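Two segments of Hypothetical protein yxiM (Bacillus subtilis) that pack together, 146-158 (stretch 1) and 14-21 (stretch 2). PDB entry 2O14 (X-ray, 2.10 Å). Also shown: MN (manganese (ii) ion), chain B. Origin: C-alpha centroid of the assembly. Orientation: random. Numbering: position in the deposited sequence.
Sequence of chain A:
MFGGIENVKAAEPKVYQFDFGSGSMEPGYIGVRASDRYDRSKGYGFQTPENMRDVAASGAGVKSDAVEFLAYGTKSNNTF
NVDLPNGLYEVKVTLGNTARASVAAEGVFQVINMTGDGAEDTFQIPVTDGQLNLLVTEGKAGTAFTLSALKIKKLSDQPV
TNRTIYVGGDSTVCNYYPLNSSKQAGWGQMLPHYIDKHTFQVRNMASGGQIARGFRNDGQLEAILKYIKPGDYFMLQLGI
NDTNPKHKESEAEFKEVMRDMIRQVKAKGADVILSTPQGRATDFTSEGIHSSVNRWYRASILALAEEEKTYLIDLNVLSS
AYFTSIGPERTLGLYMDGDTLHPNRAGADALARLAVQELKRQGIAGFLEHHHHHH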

# COMPACT_ATOMS: atom_id res chain seq x y z
N THR A 146 11.26 -0.59 13.67
CA THR A 146 11.00 0.18 14.87
C THR A 146 9.68 0.94 14.90
O THR A 146 9.13 1.31 13.86
CB THR A 146 12.10 1.21 15.06
OG1 THR A 146 12.09 2.12 13.96
CG2 THR A 146 13.46 0.53 15.12
N LEU A 147 9.19 1.19 16.11
CA LEU A 147 7.93 1.91 16.30
C LEU A 147 8.10 3.00 17.36
O LEU A 147 8.48 2.71 18.49
CB LEU A 147 6.84 0.91 16.73
CG LEU A 147 5.44 1.49 16.98
CD1 LEU A 147 4.90 2.12 15.71
CD2 LEU A 147 4.51 0.41 17.48
N SER A 148 7.81 4.25 17.00
CA SER A 148 7.94 5.36 17.95
C SER A 148 6.63 5.74 18.62
O SER A 148 6.62 6.12 19.79
CB SER A 148 8.51 6.62 17.26
OG SER A 148 9.91 6.56 17.11
N ALA A 149 5.53 5.67 17.89
CA ALA A 149 4.25 6.04 18.49
C ALA A 149 3.04 5.50 17.76
O ALA A 149 3.13 5.10 16.61
CB ALA A 149 4.15 7.56 18.58
N LEU A 150 1.91 5.50 18.46
CA LEU A 150 0.65 5.06 17.88
C LEU A 150 -0.46 5.96 18.39
O LEU A 150 -0.46 6.36 19.56
CB LEU A 150 0.31 3.63 18.29
CG LEU A 150 1.02 2.44 17.65
CD1 LEU A 150 0.39 1.15 18.19
CD2 LEU A 150 0.87 2.51 16.14
N LYS A 151 -1.38 6.30 17.50
CA LYS A 151 -2.55 7.09 17.84
C LYS A 151 -3.71 6.26 17.32
O LYS A 151 -3.83 6.04 16.11
CB LYS A 151 -2.54 8.46 17.15
CG LYS A 151 -1.72 9.52 17.87
CD LYS A 151 -1.98 10.89 17.26
CE LYS A 151 -1.31 11.99 18.05
NZ LYS A 151 -1.65 13.34 17.50
N ILE A 152 -4.54 5.78 18.23
CA ILE A 152 -5.68 4.95 17.88
C ILE A 152 -6.98 5.67 18.22
O ILE A 152 -7.24 5.98 19.38
CB ILE A 152 -5.58 3.60 18.62
CG1 ILE A 152 -4.24 2.94 18.26
CG2 ILE A 152 -6.75 2.71 18.26
CD1 ILE A 152 -3.86 1.78 19.16
N LYS A 153 -7.79 5.93 17.20
CA LYS A 153 -9.05 6.63 17.40
C LYS A 153 -10.24 5.83 16.86
O LYS A 153 -10.19 5.32 15.74
CB LYS A 153 -8.99 8.00 16.70
CG LYS A 153 -10.09 8.95 17.13
CD LYS A 153 -10.02 10.28 16.39
CE LYS A 153 -10.44 10.13 14.93
NZ LYS A 153 -10.60 11.46 14.28
N LYS A 154 -11.30 5.74 17.65
CA LYS A 154 -12.48 5.00 17.24
C LYS A 154 -13.32 5.82 16.27
O LYS A 154 -13.65 6.97 16.53
CB LYS A 154 -13.31 4.62 18.47
CG LYS A 154 -14.44 3.64 18.17
CD LYS A 154 -15.10 3.10 19.43
CE LYS A 154 -16.14 2.06 19.07
NZ LYS A 154 -16.79 1.42 20.25
N LEU A 155 -13.67 5.22 15.13
CA LEU A 155 -14.45 5.90 14.11
C LEU A 155 -15.93 5.53 14.13
O LEU A 155 -16.79 6.35 13.81
CB LEU A 155 -13.89 5.58 12.72
CG LEU A 155 -12.46 6.03 12.43
CD1 LEU A 155 -11.99 5.43 11.11
CD2 LEU A 155 -12.40 7.55 12.39
N SER A 156 -16.23 4.29 14.50
CA SER A 156 -17.62 3.83 14.52
C SER A 156 -17.80 2.64 15.44
O SER A 156 -16.85 1.90 15.69
CB SER A 156 -18.05 3.44 13.11
OG SER A 156 -19.25 2.70 13.12
N ASP A 157 -19.02 2.45 15.95
CA ASP A 157 -19.31 1.32 16.83
C ASP A 157 -19.55 0.09 15.98
O ASP A 157 -19.62 -1.03 16.50
CB ASP A 157 -20.55 1.59 17.69
CG ASP A 157 -20.34 2.69 18.71
OD1 ASP A 157 -19.23 2.77 19.28
OD2 ASP A 157 -21.29 3.46 18.96
N GLN A 158 -19.70 0.30 14.68
CA GLN A 158 -19.92 -0.79 13.75
C GLN A 158 -18.56 -1.30 13.32
O GLN A 158 -17.80 -0.59 12.66
CB GLN A 158 -20.68 -0.31 12.51
CG GLN A 158 -22.09 0.17 12.77
CD GLN A 158 -22.97 -0.91 13.35
OE1 GLN A 158 -22.89 -2.08 12.96
NE2 GLN A 158 -23.82 -0.53 14.30
MN MN B . 9.21 8.51 24.11
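Stretch 2 14-21: KVYQFDFG

Stretch 2 lies beside stretch 1 as the neighbouring strand of an antiparallel sheet. Its residues 15-20 run extended against strand 146-156, with 163° between the two N-to-C directions and a closest axis approach of 4.6 Å, so the register is read by stepping forward on one strand and backward on the other. Together the two bury 718 Å².

Lys14 opens the contact at the far end of stretch 1. Its backbone, with psi at 79°, presents O to Lys154 N at 3.2 Å, the first hydrogen bond of the ladder. The side chain is m at chi1 and t thereafter, and it lies along the extended chain of Lys154, CD to CD at 3.6 Å. That alignment leaves two like charges close, Lys14 NZ 4.0 Å from Lys154 NZ. Asp157 offsets them: its OD1 forms salt bridges with Lys154 NZ at 3.0 Å and Lys14 NZ at 3.6 Å, while a water accepts from both amines. Lys14 is poorly ordered, so its distances carry less weight.

Val15 faces Lys153 in a non-hydrogen-bonded pair, CA to CA 4.4 Å, and its CA sits 3.2 Å from Ile152 O in a CA-H...O contact. Tyr16 then pairs with Ile152 through two short bonds, Tyr16 N to Ile152 O and Ile152 N to Tyr16 O, both 2.8 Å; the side chains meet on the same face, CB to CB at 4.2 Å.

Gln17 returns to the face of Val15, opposite Lys151, where its OE1 lies 3.8 Å from Lys151 CE. Phe18 repeats the hydrogen-bonded pattern with Leu150: Phe18 N to Leu150 O is 2.9 Å, and Leu150 N to Phe18 O is 3.0 Å. Its ring, on the face of Tyr16, takes neighbours at its edge, with Ile152 CD1 4.1 Å from Phe18 CE2 and Leu150 CB 4.4 Å from Phe18 CD2.

Asp19 pairs with Ala149, whose small side chain shares its face. Both its carboxylate oxygens bind manganese, Asp19 OD1 at 2.4 Å and OD2 at 2.3 Å from MN, so the strand also positions a metal ligand.

Phe20 closes the ladder, its N bonded to Ser148 O at 2.9 Å. Its CA-to-CB bond points toward stretch 1: Leu147 CD2 covers one ring face, 3.9 Å from the centroid in a CH-pi contact, and Leu150 CG meets the edge 3.5 Å from Phe20 CE2. Gly21 follows at phi 126°, where a CB would jam against the preceding carbonyl.

The rule is alternation: backbone hydrogen bonds fall on every second residue of stretch 2, doubled at Tyr16 and Phe18 and single at Lys14 and Phe20. Tyr16 and Phe18 share a face with Leu150 and Ile152, while the polar Gln17 and Asp19 turn to the face of Val15.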

# COMPACT_ATOMS: atom_id res chain seq x y z
N LYS A 14 -12.64 9.20 22.13
CA LYS A 14 -12.06 7.83 22.27
C LYS A 14 -10.73 7.72 21.51
O LYS A 14 -10.69 7.18 20.41
CB LYS A 14 -13.04 6.79 21.72
CG LYS A 14 -14.43 6.85 22.34
CD LYS A 14 -15.39 5.89 21.65
CE LYS A 14 -16.80 5.99 22.24
NZ LYS A 14 -17.79 5.11 21.55
N VAL A 15 -9.66 8.24 22.12
CA VAL A 15 -8.34 8.18 21.50
C VAL A 15 -7.28 7.64 22.47
O VAL A 15 -7.17 8.09 23.61
CB VAL A 15 -7.89 9.58 20.99
CG1 VAL A 15 -7.82 10.56 22.15
CG2 VAL A 15 -6.54 9.47 20.30
N TYR A 16 -6.53 6.65 21.99
CA TYR A 16 -5.47 6.01 22.78
C TYR A 16 -4.14 6.43 22.15
O TYR A 16 -3.95 6.27 20.95
CB TYR A 16 -5.60 4.49 22.72
CG TYR A 16 -6.94 3.95 23.16
CD1 TYR A 16 -8.10 4.24 22.44
CD2 TYR A 16 -7.05 3.16 24.29
CE1 TYR A 16 -9.34 3.74 22.84
CE2 TYR A 16 -8.29 2.65 24.70
CZ TYR A 16 -9.42 2.95 23.98
OH TYR A 16 -10.64 2.46 24.39
N GLN A 17 -3.23 6.97 22.96
CA GLN A 17 -1.95 7.42 22.43
C GLN A 17 -0.78 6.79 23.18
O GLN A 17 -0.69 6.88 24.41
CB GLN A 17 -1.87 8.94 22.49
CG GLN A 17 -2.92 9.59 21.61
CD GLN A 17 -2.88 11.10 21.63
OE1 GLN A 17 -3.67 11.76 20.96
NE2 GLN A 17 -1.96 11.67 22.40
N PHE A 18 0.11 6.16 22.42
CA PHE A 18 1.26 5.47 22.99
C PHE A 18 2.57 6.01 22.46
O PHE A 18 2.76 6.16 21.26
CB PHE A 18 1.15 3.97 22.68
CG PHE A 18 -0.10 3.33 23.22
CD1 PHE A 18 -0.23 3.07 24.58
CD2 PHE A 18 -1.16 3.01 22.37
CE1 PHE A 18 -1.40 2.50 25.09
CE2 PHE A 18 -2.34 2.45 22.88
CZ PHE A 18 -2.46 2.19 24.23
N ASP A 19 3.48 6.33 23.38
CA ASP A 19 4.80 6.84 23.03
C ASP A 19 5.78 5.72 23.39
O ASP A 19 6.12 5.52 24.55
CB ASP A 19 5.12 8.11 23.84
CG ASP A 19 6.59 8.52 23.75
OD1 ASP A 19 7.25 8.14 22.76
OD2 ASP A 19 7.08 9.23 24.65
N PHE A 20 6.21 4.98 22.37
CA PHE A 20 7.12 3.85 22.56
C PHE A 20 8.58 4.24 22.77
O PHE A 20 9.10 5.13 22.10
CB PHE A 20 7.00 2.92 21.35
CG PHE A 20 5.64 2.29 21.21
CD1 PHE A 20 5.32 1.14 21.93
CD2 PHE A 20 4.68 2.87 20.38
CE1 PHE A 20 4.05 0.57 21.82
CE2 PHE A 20 3.40 2.30 20.27
CZ PHE A 20 3.09 1.15 20.99
N GLY A 21 9.23 3.55 23.70
CA GLY A 21 10.63 3.83 23.99
C GLY A 21 10.84 4.11 25.47
O GLY A 21 9.87 4.27 26.21
O HOH W 1 -16.36 2.49 22.73
O HOH W 2 8.37 6.61 25.21
O HOH W 3 9.81 10.46 23.42